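PDB 4RM4: putative cytochrome P450 YjiB from Bacillus subtilis subsp. subtilis, which probably acts as a heme-dependent monooxygenase, inserting one atom of molecular oxygen into organic substrates. Local coordinates for residues 139-144 / 239-244; 280-285 / 317-322; 290-295 / 307-312. One frame throughout, in Å; residues are numbered along the deposited sequence.

Contact 1. Residues 139-144 / 239-244; sequences LPVIVI and AGNETT. With HEM (protoporphyrin IX containing Fe), chain B.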
loop_
_atom_site.group_PDB
_atom_site.type_symbol
_atom_site.label_atom_id
_atom_site.label_comp_id
_atom_site.label_asym_id
_atom_site.label_seq_id
_atom_site.Cartn_x
_atom_site.Cartn_y
_atom_site.Cartn_z
ATOM N N LEU A 139 -7.090 -0.874 -11.567
ATOM C CA LEU A 139 -5.797 -0.501 -12.143
ATOM C C LEU A 139 -4.599 -1.289 -11.585
ATOM O O LEU A 139 -3.834 -1.859 -12.366
ATOM C CB LEU A 139 -5.572 1.016 -12.064
ATOM C CG LEU A 139 -4.271 1.621 -12.578
ATOM C CD1 LEU A 139 -3.777 0.921 -13.821
ATOM C CD2 LEU A 139 -4.482 3.107 -12.858
ATOM N N PRO A 140 -4.438 -1.340 -10.249
ATOM C CA PRO A 140 -3.227 -2.009 -9.739
ATOM C C PRO A 140 -3.214 -3.513 -9.999
ATOM O O PRO A 140 -2.141 -4.120 -10.137
ATOM C CB PRO A 140 -3.287 -1.746 -8.229
ATOM C CG PRO A 140 -4.108 -0.486 -8.104
ATOM C CD PRO A 140 -5.155 -0.619 -9.179
ATOM N N VAL A 141 -4.398 -4.113 -10.028
ATOM C CA VAL A 141 -4.527 -5.540 -10.315
ATOM C C VAL A 141 -4.089 -5.870 -11.730
ATOM O O VAL A 141 -3.343 -6.832 -11.947
ATOM C CB VAL A 141 -5.974 -6.020 -10.108
ATOM C CG1 VAL A 141 -6.122 -7.483 -10.550
ATOM C CG2 VAL A 141 -6.382 -5.838 -8.645
ATOM N N ILE A 142 -4.554 -5.079 -12.695
ATOM C CA ILE A 142 -4.152 -5.281 -14.076
ATOM C C ILE A 142 -2.655 -5.084 -14.221
ATOM O O ILE A 142 -1.978 -5.868 -14.877
ATOM C CB ILE A 142 -4.860 -4.324 -15.038
ATOM C CG1 ILE A 142 -6.375 -4.519 -14.953
ATOM C CG2 ILE A 142 -4.388 -4.583 -16.469
ATOM C CD1 ILE A 142 -7.151 -3.485 -15.760
ATOM N N VAL A 143 -2.137 -4.031 -13.596
ATOM C CA VAL A 143 -0.710 -3.757 -13.681
ATOM C C VAL A 143 0.133 -4.904 -13.134
ATOM O O VAL A 143 1.080 -5.332 -13.779
ATOM C CB VAL A 143 -0.334 -2.441 -12.961
ATOM C CG1 VAL A 143 1.174 -2.296 -12.867
ATOM C CG2 VAL A 143 -0.942 -1.246 -13.707
ATOM N N ILE A 144 -0.206 -5.399 -11.947
ATOM C CA ILE A 144 0.629 -6.416 -11.305
ATOM C C ILE A 144 0.511 -7.759 -12.031
ATOM O O ILE A 144 1.460 -8.554 -12.088
ATOM C CB ILE A 144 0.291 -6.582 -9.802
ATOM C CG1 ILE A 144 1.459 -7.250 -9.074
ATOM C CG2 ILE A 144 -1.022 -7.334 -9.607
ATOM C CD1 ILE A 144 2.744 -6.405 -9.073
ATOM N N ALA A 239 0.399 -6.960 -0.530
ATOM C CA ALA A 239 1.025 -5.706 -0.109
ATOM C C ALA A 239 0.718 -4.526 -1.024
ATOM O O ALA A 239 0.726 -3.367 -0.581
ATOM C CB ALA A 239 2.539 -5.895 0.007
ATOM N N GLY A 240 0.449 -4.819 -2.293
ATOM C CA GLY A 240 0.429 -3.798 -3.328
ATOM C C GLY A 240 -0.905 -3.451 -3.960
ATOM O O GLY A 240 -1.093 -2.329 -4.412
ATOM N N ASN A 241 -1.837 -4.395 -4.026
ATOM C CA ASN A 241 -3.081 -4.118 -4.748
ATOM C C ASN A 241 -3.928 -3.035 -4.078
ATOM O O ASN A 241 -4.191 -1.970 -4.647
ATOM C CB ASN A 241 -3.935 -5.382 -4.872
ATOM C CG ASN A 241 -3.397 -6.367 -5.898
ATOM O OD1 ASN A 241 -2.394 -6.122 -6.540
ATOM N ND2 ASN A 241 -4.078 -7.495 -6.039
ATOM N N GLU A 242 -4.385 -3.336 -2.870
ATOM C CA GLU A 242 -5.357 -2.479 -2.218
ATOM C C GLU A 242 -4.697 -1.178 -1.765
ATOM O O GLU A 242 -5.326 -0.116 -1.787
ATOM C CB GLU A 242 -6.034 -3.220 -1.061
ATOM C CG GLU A 242 -6.952 -2.348 -0.223
ATOM C CD GLU A 242 -8.017 -3.131 0.531
ATOM O OE1 GLU A 242 -7.806 -4.332 0.816
ATOM O OE2 GLU A 242 -9.075 -2.534 0.841
ATOM N N THR A 243 -3.426 -1.240 -1.372
ATOM C CA THR A 243 -2.738 -0.010 -0.927
ATOM C C THR A 243 -2.617 1.005 -2.061
ATOM O O THR A 243 -2.787 2.217 -1.864
ATOM C CB THR A 243 -1.312 -0.293 -0.435
ATOM O OG1 THR A 243 -0.608 -1.042 -1.433
ATOM C CG2 THR A 243 -1.309 -1.048 0.881
ATOM N N THR A 244 -2.274 0.503 -3.240
ATOM C CA THR A 244 -2.137 1.349 -4.411
ATOM C C THR A 244 -3.485 1.932 -4.841
ATOM O O THR A 244 -3.574 3.113 -5.202
ATOM C CB THR A 244 -1.457 0.604 -5.558
ATOM O OG1 THR A 244 -0.210 0.091 -5.082
ATOM C CG2 THR A 244 -1.202 1.539 -6.699
HETATM C CHA HEM B . 6.405 -3.089 2.620
HETATM C CHB HEM B . 3.268 0.574 2.244
HETATM C CHC HEM B . 2.518 -0.531 -2.445
HETATM C CHD HEM B . 5.261 -4.493 -1.937
HETATM C C1A HEM B . 5.653 -1.972 2.924
HETATM C C2A HEM B . 5.690 -1.220 4.162
HETATM C C3A HEM B . 4.825 -0.208 4.059
HETATM C C4A HEM B . 4.220 -0.272 2.750
HETATM C CMA HEM B . 4.513 0.861 5.144
HETATM C CAA HEM B . 6.582 -1.519 5.393
HETATM C CBA HEM B . 5.988 -2.638 6.227
HETATM C CGA HEM B . 6.670 -2.751 7.572
HETATM O O1A HEM B . 6.199 -3.596 8.375
HETATM O O2A HEM B . 7.655 -2.014 7.836
HETATM C C1B HEM B . 2.838 0.596 0.940
HETATM C C2B HEM B . 2.028 1.644 0.348
HETATM C C3B HEM B . 1.809 1.323 -0.935
HETATM C C4B HEM B . 2.491 0.083 -1.218
HETATM C CMB HEM B . 1.516 2.885 1.111
HETATM C CAB HEM B . 1.036 2.096 -2.028
HETATM C CBB HEM B . 0.798 3.403 -1.897
HETATM C C1C HEM B . 3.219 -1.675 -2.721
HETATM C C2C HEM B . 3.332 -2.318 -4.016
HETATM C C3C HEM B . 4.094 -3.409 -3.858
HETATM C C4C HEM B . 4.483 -3.489 -2.478
HETATM C CMC HEM B . 2.673 -1.773 -5.301
HETATM C CAC HEM B . 4.537 -4.476 -4.889
HETATM C CBC HEM B . 4.007 -4.611 -6.109
HETATM C C1D HEM B . 5.798 -4.500 -0.670
HETATM C C2D HEM B . 6.630 -5.552 -0.159
HETATM C C3D HEM B . 6.998 -5.123 1.267
HETATM C C4D HEM B . 6.344 -3.844 1.468
HETATM C CMD HEM B . 7.059 -6.827 -0.910
HETATM C CAD HEM B . 7.893 -5.898 2.263
HETATM C CBD HEM B . 9.329 -5.400 2.086
HETATM C CGD HEM B . 10.231 -6.047 3.111
HETATM O O1D HEM B . 11.477 -5.996 2.918
HETATM O O2D HEM B . 9.689 -6.623 4.089
HETATM N NA HEM B . 4.734 -1.363 2.091
HETATM N NB HEM B . 3.088 -0.340 -0.051
HETATM N NC HEM B . 3.931 -2.417 -1.798
HETATM N ND HEM B . 5.661 -3.521 0.298
HETATM FE FE HEM B . 4.480 -1.825 0.105
HETATM O O HOH W 1 2.521 -2.910 1.070
#

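Contact 2. Residues 280-285 / 317-322; sequences LRFRAP and ANRDEA. With HEM (protoporphyrin IX containing Fe), chain B.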
loop_
_atom_site.group_PDB
_atom_site.type_symbol
_atom_site.label_atom_id
_atom_site.label_comp_id
_atom_site.label_asym_id
_atom_site.label_seq_id
_atom_site.Cartn_x
_atom_site.Cartn_y
_atom_site.Cartn_z
ATOM N N LEU A 280 0.685 10.740 0.062
ATOM C CA LEU A 280 1.218 9.692 0.941
ATOM C C LEU A 280 1.310 10.186 2.376
ATOM O O LEU A 280 0.959 9.466 3.305
ATOM C CB LEU A 280 2.589 9.216 0.465
ATOM C CG LEU A 280 2.493 8.290 -0.766
ATOM C CD1 LEU A 280 3.761 8.353 -1.603
ATOM C CD2 LEU A 280 2.145 6.863 -0.375
ATOM N N ARG A 281 1.794 11.412 2.560
ATOM C CA ARG A 281 1.895 11.945 3.911
ATOM C C ARG A 281 0.511 12.130 4.512
ATOM O O ARG A 281 0.248 11.729 5.653
ATOM C CB ARG A 281 2.637 13.291 3.954
ATOM C CG ARG A 281 2.822 13.740 5.422
ATOM C CD ARG A 281 3.215 15.214 5.567
ATOM N NE ARG A 281 2.189 16.126 5.067
ATOM C CZ ARG A 281 1.213 16.656 5.807
ATOM N NH1 ARG A 281 0.350 17.506 5.259
ATOM N NH2 ARG A 281 1.118 16.376 7.098
ATOM N N PHE A 282 -0.375 12.729 3.731
ATOM C CA PHE A 282 -1.650 13.230 4.259
ATOM C C PHE A 282 -2.678 12.128 4.505
ATOM O O PHE A 282 -3.435 12.201 5.476
ATOM C CB PHE A 282 -2.230 14.274 3.305
ATOM C CG PHE A 282 -3.200 15.230 3.950
ATOM C CD1 PHE A 282 -2.804 16.049 4.993
ATOM C CD2 PHE A 282 -4.499 15.333 3.484
ATOM C CE1 PHE A 282 -3.703 16.949 5.566
ATOM C CE2 PHE A 282 -5.395 16.233 4.050
ATOM C CZ PHE A 282 -4.997 17.030 5.092
ATOM N N ARG A 283 -2.706 11.128 3.624
ATOM C CA ARG A 283 -3.683 10.039 3.697
ATOM C C ARG A 283 -3.086 8.672 3.340
ATOM O O ARG A 283 -3.511 8.017 2.388
ATOM C CB ARG A 283 -4.917 10.339 2.827
ATOM C CG ARG A 283 -5.875 11.364 3.468
ATOM C CD ARG A 283 -7.146 11.607 2.636
ATOM N NE ARG A 283 -8.179 12.321 3.404
ATOM C CZ ARG A 283 -8.510 13.600 3.229
ATOM N NH1 ARG A 283 -7.904 14.334 2.305
ATOM N NH2 ARG A 283 -9.460 14.152 3.986
ATOM N N ALA A 284 -2.099 8.269 4.135
ATOM C CA ALA A 284 -1.399 6.998 3.950
ATOM C C ALA A 284 -2.422 5.874 3.948
ATOM O O ALA A 284 -3.276 5.831 4.817
ATOM C CB ALA A 284 -0.394 6.800 5.091
ATOM N N PRO A 285 -2.318 4.953 2.977
ATOM C CA PRO A 285 -3.237 3.817 2.849
ATOM C C PRO A 285 -2.999 2.746 3.920
ATOM O O PRO A 285 -3.908 1.981 4.250
ATOM C CB PRO A 285 -2.895 3.237 1.461
ATOM C CG PRO A 285 -2.042 4.245 0.780
ATOM C CD PRO A 285 -1.359 5.020 1.866
ATOM N N ALA A 317 2.040 9.638 12.707
ATOM C CA ALA A 317 3.382 10.197 12.539
ATOM C C ALA A 317 3.421 11.264 11.448
ATOM O O ALA A 317 4.064 12.311 11.587
ATOM C CB ALA A 317 4.365 9.090 12.218
ATOM N N ASN A 318 2.702 10.990 10.376
ATOM C CA ASN A 318 2.714 11.814 9.184
ATOM C C ASN A 318 1.979 13.149 9.394
ATOM O O ASN A 318 2.067 14.042 8.547
ATOM C CB ASN A 318 2.075 11.042 8.019
ATOM C CG ASN A 318 3.028 10.036 7.362
ATOM O OD1 ASN A 318 4.204 9.909 7.734
ATOM N ND2 ASN A 318 2.507 9.309 6.378
ATOM N N ARG A 319 1.265 13.272 10.517
ATOM C CA ARG A 319 0.540 14.499 10.872
ATOM C C ARG A 319 1.154 15.212 12.075
ATOM O O ARG A 319 0.588 16.189 12.589
ATOM C CB ARG A 319 -0.929 14.192 11.212
ATOM C CG ARG A 319 -1.744 13.508 10.127
ATOM C CD ARG A 319 -1.862 14.425 8.935
ATOM N NE ARG A 319 -2.906 14.059 7.977
ATOM C CZ ARG A 319 -4.116 14.611 7.913
ATOM N NH1 ARG A 319 -4.482 15.549 8.791
ATOM N NH2 ARG A 319 -4.964 14.221 6.966
ATOM N N ASP A 320 2.282 14.701 12.550
ATOM C CA ASP A 320 2.885 15.170 13.789
ATOM C C ASP A 320 3.510 16.556 13.636
ATOM O O ASP A 320 4.433 16.747 12.852
ATOM C CB ASP A 320 3.916 14.158 14.286
ATOM C CG ASP A 320 4.474 14.513 15.643
ATOM O OD1 ASP A 320 4.206 15.649 16.124
ATOM O OD2 ASP A 320 5.183 13.663 16.224
ATOM N N GLU A 321 2.969 17.509 14.390
ATOM C CA GLU A 321 3.408 18.896 14.377
ATOM C C GLU A 321 4.894 19.060 14.723
ATOM O O GLU A 321 5.522 20.046 14.338
ATOM C CB GLU A 321 2.551 19.703 15.370
ATOM C CG GLU A 321 1.022 19.633 15.115
ATOM C CD GLU A 321 0.313 18.345 15.620
ATOM O OE1 GLU A 321 0.969 17.361 16.030
ATOM O OE2 GLU A 321 -0.935 18.330 15.605
ATOM N N ALA A 322 5.447 18.104 15.466
ATOM C CA ALA A 322 6.843 18.179 15.884
ATOM C C ALA A 322 7.811 17.924 14.737
ATOM O O ALA A 322 8.996 18.249 14.833
ATOM C CB ALA A 322 7.109 17.218 17.027
HETATM C CHA HEM B . 6.405 -3.089 2.620
HETATM C CHB HEM B . 3.268 0.574 2.244
HETATM C CHC HEM B . 2.518 -0.531 -2.445
HETATM C CHD HEM B . 5.261 -4.493 -1.937
HETATM C C1A HEM B . 5.653 -1.972 2.924
HETATM C C2A HEM B . 5.690 -1.220 4.162
HETATM C C3A HEM B . 4.825 -0.208 4.059
HETATM C C4A HEM B . 4.220 -0.272 2.750
HETATM C CMA HEM B . 4.513 0.861 5.144
HETATM C CAA HEM B . 6.582 -1.519 5.393
HETATM C CBA HEM B . 5.988 -2.638 6.227
HETATM C CGA HEM B . 6.670 -2.751 7.572
HETATM O O1A HEM B . 6.199 -3.596 8.375
HETATM O O2A HEM B . 7.655 -2.014 7.836
HETATM C C1B HEM B . 2.838 0.596 0.940
HETATM C C2B HEM B . 2.028 1.644 0.348
HETATM C C3B HEM B . 1.809 1.323 -0.935
HETATM C C4B HEM B . 2.491 0.083 -1.218
HETATM C CMB HEM B . 1.516 2.885 1.111
HETATM C CAB HEM B . 1.036 2.096 -2.028
HETATM C CBB HEM B . 0.798 3.403 -1.897
HETATM C C1C HEM B . 3.219 -1.675 -2.721
HETATM C C2C HEM B . 3.332 -2.318 -4.016
HETATM C C3C HEM B . 4.094 -3.409 -3.858
HETATM C C4C HEM B . 4.483 -3.489 -2.478
HETATM C CMC HEM B . 2.673 -1.773 -5.301
HETATM C CAC HEM B . 4.537 -4.476 -4.889
HETATM C CBC HEM B . 4.007 -4.611 -6.109
HETATM C C1D HEM B . 5.798 -4.500 -0.670
HETATM C C2D HEM B . 6.630 -5.552 -0.159
HETATM C C3D HEM B . 6.998 -5.123 1.267
HETATM C C4D HEM B . 6.344 -3.844 1.468
HETATM C CMD HEM B . 7.059 -6.827 -0.910
HETATM C CAD HEM B . 7.893 -5.898 2.263
HETATM C CBD HEM B . 9.329 -5.400 2.086
HETATM C CGD HEM B . 10.231 -6.047 3.111
HETATM O O1D HEM B . 11.477 -5.996 2.918
HETATM O O2D HEM B . 9.689 -6.623 4.089
HETATM N NA HEM B . 4.734 -1.363 2.091
HETATM N NB HEM B . 3.088 -0.340 -0.051
HETATM N NC HEM B . 3.931 -2.417 -1.798
HETATM N ND HEM B . 5.661 -3.521 0.298
HETATM FE FE HEM B . 4.480 -1.825 0.105
HETATM O O HOH W 1 2.521 -2.910 1.070
#

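Contact 3. Residues 290-295 / 307-312; sequences RRIAKR and GDMVLA. With HEM (protoporphyrin IX containing Fe), chain B.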
loop_
_atom_site.group_PDB
_atom_site.type_symbol
_atom_site.label_atom_id
_atom_site.label_comp_id
_atom_site.label_asym_id
_atom_site.label_seq_id
_atom_site.Cartn_x
_atom_site.Cartn_y
_atom_site.Cartn_z
ATOM N N ARG A 290 2.901 -3.284 12.708
ATOM C CA ARG A 290 3.121 -4.045 13.937
ATOM C C ARG A 290 4.586 -4.460 14.122
ATOM O O ARG A 290 5.280 -4.795 13.164
ATOM C CB ARG A 290 2.241 -5.306 13.933
ATOM C CG ARG A 290 0.740 -5.053 13.820
ATOM C CD ARG A 290 -0.023 -6.373 13.731
ATOM N NE ARG A 290 -1.467 -6.174 13.634
ATOM C CZ ARG A 290 -2.301 -6.225 14.668
ATOM N NH1 ARG A 290 -1.839 -6.473 15.887
ATOM N NH2 ARG A 290 -3.600 -6.030 14.485
ATOM N N ARG A 291 5.053 -4.416 15.366
ATOM C CA ARG A 291 6.347 -4.984 15.731
ATOM C C ARG A 291 6.231 -5.725 17.056
ATOM O O ARG A 291 5.275 -5.537 17.816
ATOM C CB ARG A 291 7.424 -3.893 15.848
ATOM C CG ARG A 291 7.702 -3.107 14.551
ATOM C CD ARG A 291 8.481 -3.971 13.578
ATOM N NE ARG A 291 9.002 -3.240 12.425
ATOM C CZ ARG A 291 8.338 -3.066 11.284
ATOM N NH1 ARG A 291 7.112 -3.548 11.156
ATOM N NH2 ARG A 291 8.897 -2.397 10.279
ATOM N N ILE A 292 7.211 -6.578 17.326
ATOM C CA ILE A 292 7.328 -7.221 18.627
ATOM C C ILE A 292 8.654 -6.801 19.228
ATOM O O ILE A 292 9.677 -6.847 18.556
ATOM C CB ILE A 292 7.283 -8.762 18.508
ATOM C CG1 ILE A 292 5.982 -9.200 17.855
ATOM C CG2 ILE A 292 7.412 -9.419 19.881
ATOM C CD1 ILE A 292 4.776 -8.897 18.671
ATOM N N ALA A 293 8.627 -6.384 20.492
ATOM C CA ALA A 293 9.845 -6.037 21.216
ATOM C C ALA A 293 10.696 -7.286 21.428
ATOM O O ALA A 293 10.198 -8.279 21.932
ATOM C CB ALA A 293 9.483 -5.427 22.554
ATOM N N LYS A 294 11.971 -7.225 21.041
ATOM C CA LYS A 294 12.883 -8.351 21.211
ATOM C C LYS A 294 13.518 -8.311 22.591
ATOM O O LYS A 294 14.001 -9.329 23.081
ATOM C CB LYS A 294 14.005 -8.292 20.176
ATOM C CG LYS A 294 13.569 -8.467 18.735
ATOM C CD LYS A 294 14.790 -8.361 17.819
ATOM C CE LYS A 294 14.544 -8.985 16.462
ATOM N NZ LYS A 294 13.772 -8.072 15.568
ATOM N N ARG A 295 13.543 -7.121 23.186
ATOM C CA ARG A 295 14.103 -6.915 24.518
ATOM C C ARG A 295 13.270 -5.879 25.248
ATOM O O ARG A 295 12.594 -5.070 24.617
ATOM C CB ARG A 295 15.537 -6.375 24.425
ATOM C CG ARG A 295 16.549 -7.266 23.713
ATOM C CD ARG A 295 16.989 -8.451 24.571
ATOM N NE ARG A 295 17.481 -8.029 25.882
ATOM C CZ ARG A 295 18.761 -7.820 26.180
ATOM N NH1 ARG A 295 19.705 -8.001 25.263
ATOM N NH2 ARG A 295 19.100 -7.435 27.402
ATOM N N GLY A 307 8.739 -9.175 24.142
ATOM C CA GLY A 307 7.587 -9.938 23.727
ATOM C C GLY A 307 6.310 -9.142 23.545
ATOM O O GLY A 307 5.344 -9.678 23.018
ATOM N N ASP A 308 6.301 -7.875 23.972
ATOM C CA ASP A 308 5.110 -7.026 23.838
ATOM C C ASP A 308 4.864 -6.634 22.388
ATOM O O ASP A 308 5.803 -6.352 21.654
ATOM C CB ASP A 308 5.258 -5.750 24.659
ATOM C CG ASP A 308 4.939 -5.959 26.127
ATOM O OD1 ASP A 308 4.813 -7.124 26.559
ATOM O OD2 ASP A 308 4.820 -4.951 26.845
ATOM N N MET A 309 3.596 -6.594 21.990
ATOM C CA MET A 309 3.232 -6.156 20.650
ATOM C C MET A 309 3.096 -4.632 20.645
ATOM O O MET A 309 2.614 -4.048 21.608
ATOM C CB MET A 309 1.919 -6.806 20.228
ATOM C CG MET A 309 1.287 -6.195 18.993
ATOM S SD MET A 309 1.853 -6.982 17.492
ATOM C CE MET A 309 1.429 -8.690 17.818
ATOM N N VAL A 310 3.566 -3.992 19.573
ATOM C CA VAL A 310 3.496 -2.536 19.439
ATOM C C VAL A 310 2.867 -2.162 18.105
ATOM O O VAL A 310 3.248 -2.694 17.066
ATOM C CB VAL A 310 4.899 -1.896 19.483
ATOM C CG1 VAL A 310 4.807 -0.384 19.293
ATOM C CG2 VAL A 310 5.612 -2.243 20.797
ATOM N N LEU A 311 1.887 -1.265 18.145
ATOM C CA LEU A 311 1.286 -0.715 16.937
ATOM C C LEU A 311 1.863 0.685 16.668
ATOM O O LEU A 311 1.711 1.593 17.475
ATOM C CB LEU A 311 -0.235 -0.651 17.086
ATOM C CG LEU A 311 -0.973 -1.983 17.253
ATOM C CD1 LEU A 311 -2.453 -1.716 17.522
ATOM C CD2 LEU A 311 -0.806 -2.860 16.012
ATOM N N ALA A 312 2.535 0.852 15.531
ATOM C CA ALA A 312 3.161 2.126 15.200
ATOM C C ALA A 312 2.308 2.795 14.125
ATOM O O ALA A 312 2.251 2.326 12.994
ATOM C CB ALA A 312 4.591 1.904 14.715
HETATM C CHA HEM B . 6.405 -3.089 2.620
HETATM C CHB HEM B . 3.268 0.574 2.244
HETATM C CHC HEM B . 2.518 -0.531 -2.445
HETATM C CHD HEM B . 5.261 -4.493 -1.937
HETATM C C1A HEM B . 5.653 -1.972 2.924
HETATM C C2A HEM B . 5.690 -1.220 4.162
HETATM C C3A HEM B . 4.825 -0.208 4.059
HETATM C C4A HEM B . 4.220 -0.272 2.750
HETATM C CMA HEM B . 4.513 0.861 5.144
HETATM C CAA HEM B . 6.582 -1.519 5.393
HETATM C CBA HEM B . 5.988 -2.638 6.227
HETATM C CGA HEM B . 6.670 -2.751 7.572
HETATM O O1A HEM B . 6.199 -3.596 8.375
HETATM O O2A HEM B . 7.655 -2.014 7.836
HETATM C C1B HEM B . 2.838 0.596 0.940
HETATM C C2B HEM B . 2.028 1.644 0.348
HETATM C C3B HEM B . 1.809 1.323 -0.935
HETATM C C4B HEM B . 2.491 0.083 -1.218
HETATM C CMB HEM B . 1.516 2.885 1.111
HETATM C CAB HEM B . 1.036 2.096 -2.028
HETATM C CBB HEM B . 0.798 3.403 -1.897
HETATM C C1C HEM B . 3.219 -1.675 -2.721
HETATM C C2C HEM B . 3.332 -2.318 -4.016
HETATM C C3C HEM B . 4.094 -3.409 -3.858
HETATM C C4C HEM B . 4.483 -3.489 -2.478
HETATM C CMC HEM B . 2.673 -1.773 -5.301
HETATM C CAC HEM B . 4.537 -4.476 -4.889
HETATM C CBC HEM B . 4.007 -4.611 -6.109
HETATM C C1D HEM B . 5.798 -4.500 -0.670
HETATM C C2D HEM B . 6.630 -5.552 -0.159
HETATM C C3D HEM B . 6.998 -5.123 1.267
HETATM C C4D HEM B . 6.344 -3.844 1.468
HETATM C CMD HEM B . 7.059 -6.827 -0.910
HETATM C CAD HEM B . 7.893 -5.898 2.263
HETATM C CBD HEM B . 9.329 -5.400 2.086
HETATM C CGD HEM B . 10.231 -6.047 3.111
HETATM O O1D HEM B . 11.477 -5.996 2.918
HETATM O O2D HEM B . 9.689 -6.623 4.089
HETATM N NA HEM B . 4.734 -1.363 2.091
HETATM N NB HEM B . 3.088 -0.340 -0.051
HETATM N NC HEM B . 3.931 -2.417 -1.798
HETATM N ND HEM B . 5.661 -3.521 0.298
HETATM FE FE HEM B . 4.480 -1.825 0.105
HETATM O O HOH W 1 2.521 -2.910 1.070
#

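Contact 1. Residues 139-144 / 239-244
The carbonyl oxygen of G240, 4.4 Å from P140 CB, is gripped twice by T244. T244 OG1 reaches G240 O at 2.7 Å in the carbonyl plane, and T244 N adds a longer bond of the helix backbone. This leaves the carbon side of T244 turned to the other helix: its CG2, anti to the backbone N, lies 3.8 Å from P140 CG, while P140 CB rests 3.7 Å from N241 O. N241 swings its amide back to helix 138-147, with CG anti to the carbonyl carbon (chi1 -74°). OD1 of N241 then meets I144 CG2 at 3.6 Å, the two side chains crossing near a right angle, and its ND2 lies against V141 CG2. The two segments run nearly antiparallel, their axes at 150°. Helix 226-257 is the I-helix of the P450 fold, and AGNETT fits its signature (A/G)Gx(D/E)T, at the kink where the N atoms of E242 and T243 lack bonds to the preceding turn. There A239 O accepts T243 OG1 at 2.8 Å and also a bond from the water that sits on the heme iron. T243 stands where P450s commonly carry the conserved I-helix threonine. G240 CA comes within 3.3 Å of HEM C2C, where a side chain would clash. E358 of helix 352-369 touches both P140 and T244.

Contact 2. Residues 280-285 / 317-322
R319 lays its guanidinium flat on the F282 ring, the planes only 5° apart, near the C-terminal end of helix 272-282, the P450 K helix that carries the ExxR motif (E278 to R281). R319 CZ stands 3.7 Å from the ring centroid, over the face, a cation-pi stack in which NH2 sits almost above the ring centre. A bend at chi2 (-64°) folds the R319 chain back to this place. The same cation binds side-on to the F282 carbonyl: NH2 at 2.9 Å and NE at 3.2 Å from F282 O both reach it in the guanidinium plane. One residue thus has its ring stacked and its oxygen doubly gripped, which should fix the guanidinium against rotation. An alanine in place of R319 would probably leave F282 O without either N-H donor and open a gap over one face of the ring. R281, bent at chi3, is turned differently, its guanidinium plane 51° from that of R319. Its NH2 donates to N318 O at 2.9 Å, while NH1 forms the salt bridge to E278 within the motif. That counter-charge probably eases the nearness of two arginines, whose NH2 (R281) and NE (R319) are 4.7 Å apart. N318 slides past R281 the opposite way, N318 CB 3.8 Å from R281 CG; its amide gives ND2 weakly to R281 O, while OD1 takes its stronger bond from I340 N. A type I turn from A317 to D320 presents N318 and R319 together. Beyond the helix, P285 reaches the heme, with its CD 3.7 Å from HEM CMB.

Contact 3. Residues 290-295 / 307-312
R290 starts beside M309: its CB lies 4.0 Å from M309 SD. The next atom, CG, presses on L311 CD2 at 3.5 Å. From there to NE the chain is extended and runs alongside L311, the two pointing the same way, until the guanidinium lies with one face over that same methyl, whose carbon is 3.8 Å from R290 NH1. M309 SD comes to the guanidinium edge. I292 continues this face of the sheet, its CD1 tight against M309 CE. The backbones form an antiparallel pair within the five-stranded mixed sheet of the P450 fold, strand 309-312 lying between 289-293 and 47-50. R291 and V310 make the hydrogen-bonded pair, N to O in both directions, and A293 extends the ladder to D308 O and G307 N. R291 points to the opposite face from R290 and bends at chi2 (-74°), which helps bring its tip to the heme. There it clasps one propionate end-on: NH1 to HEM O1A at 2.9 Å and NH2 to HEM O2A at 2.8 Å, the latter nearly straight (175°). NH1 also donates to R290 O, and NH2 to V60 O.

How the contacts relate
The residues that touch in contacts 1 and 2 are all buried, whereas contact 3, farthest from the chain centre, is only partly so. All three touch the heme: contact 1 supplies backbone and T243 over the ring beside the iron-bound water, with T244 at a rim methyl, contact 2 sends a proline to a methyl at the rim, and contact 3 a charged arginine to a propionate. Between the helices of contact 1 the cement is van der Waals packing, in contact 2 arginine bonds to carbonyls and a stack, in contact 3 a strand ladder. Contacts 1 and 2 touch where T243 O meets P285 CG; helix 272-282 and strand 289-293, successive in the chain, link contact 2 to contact 3.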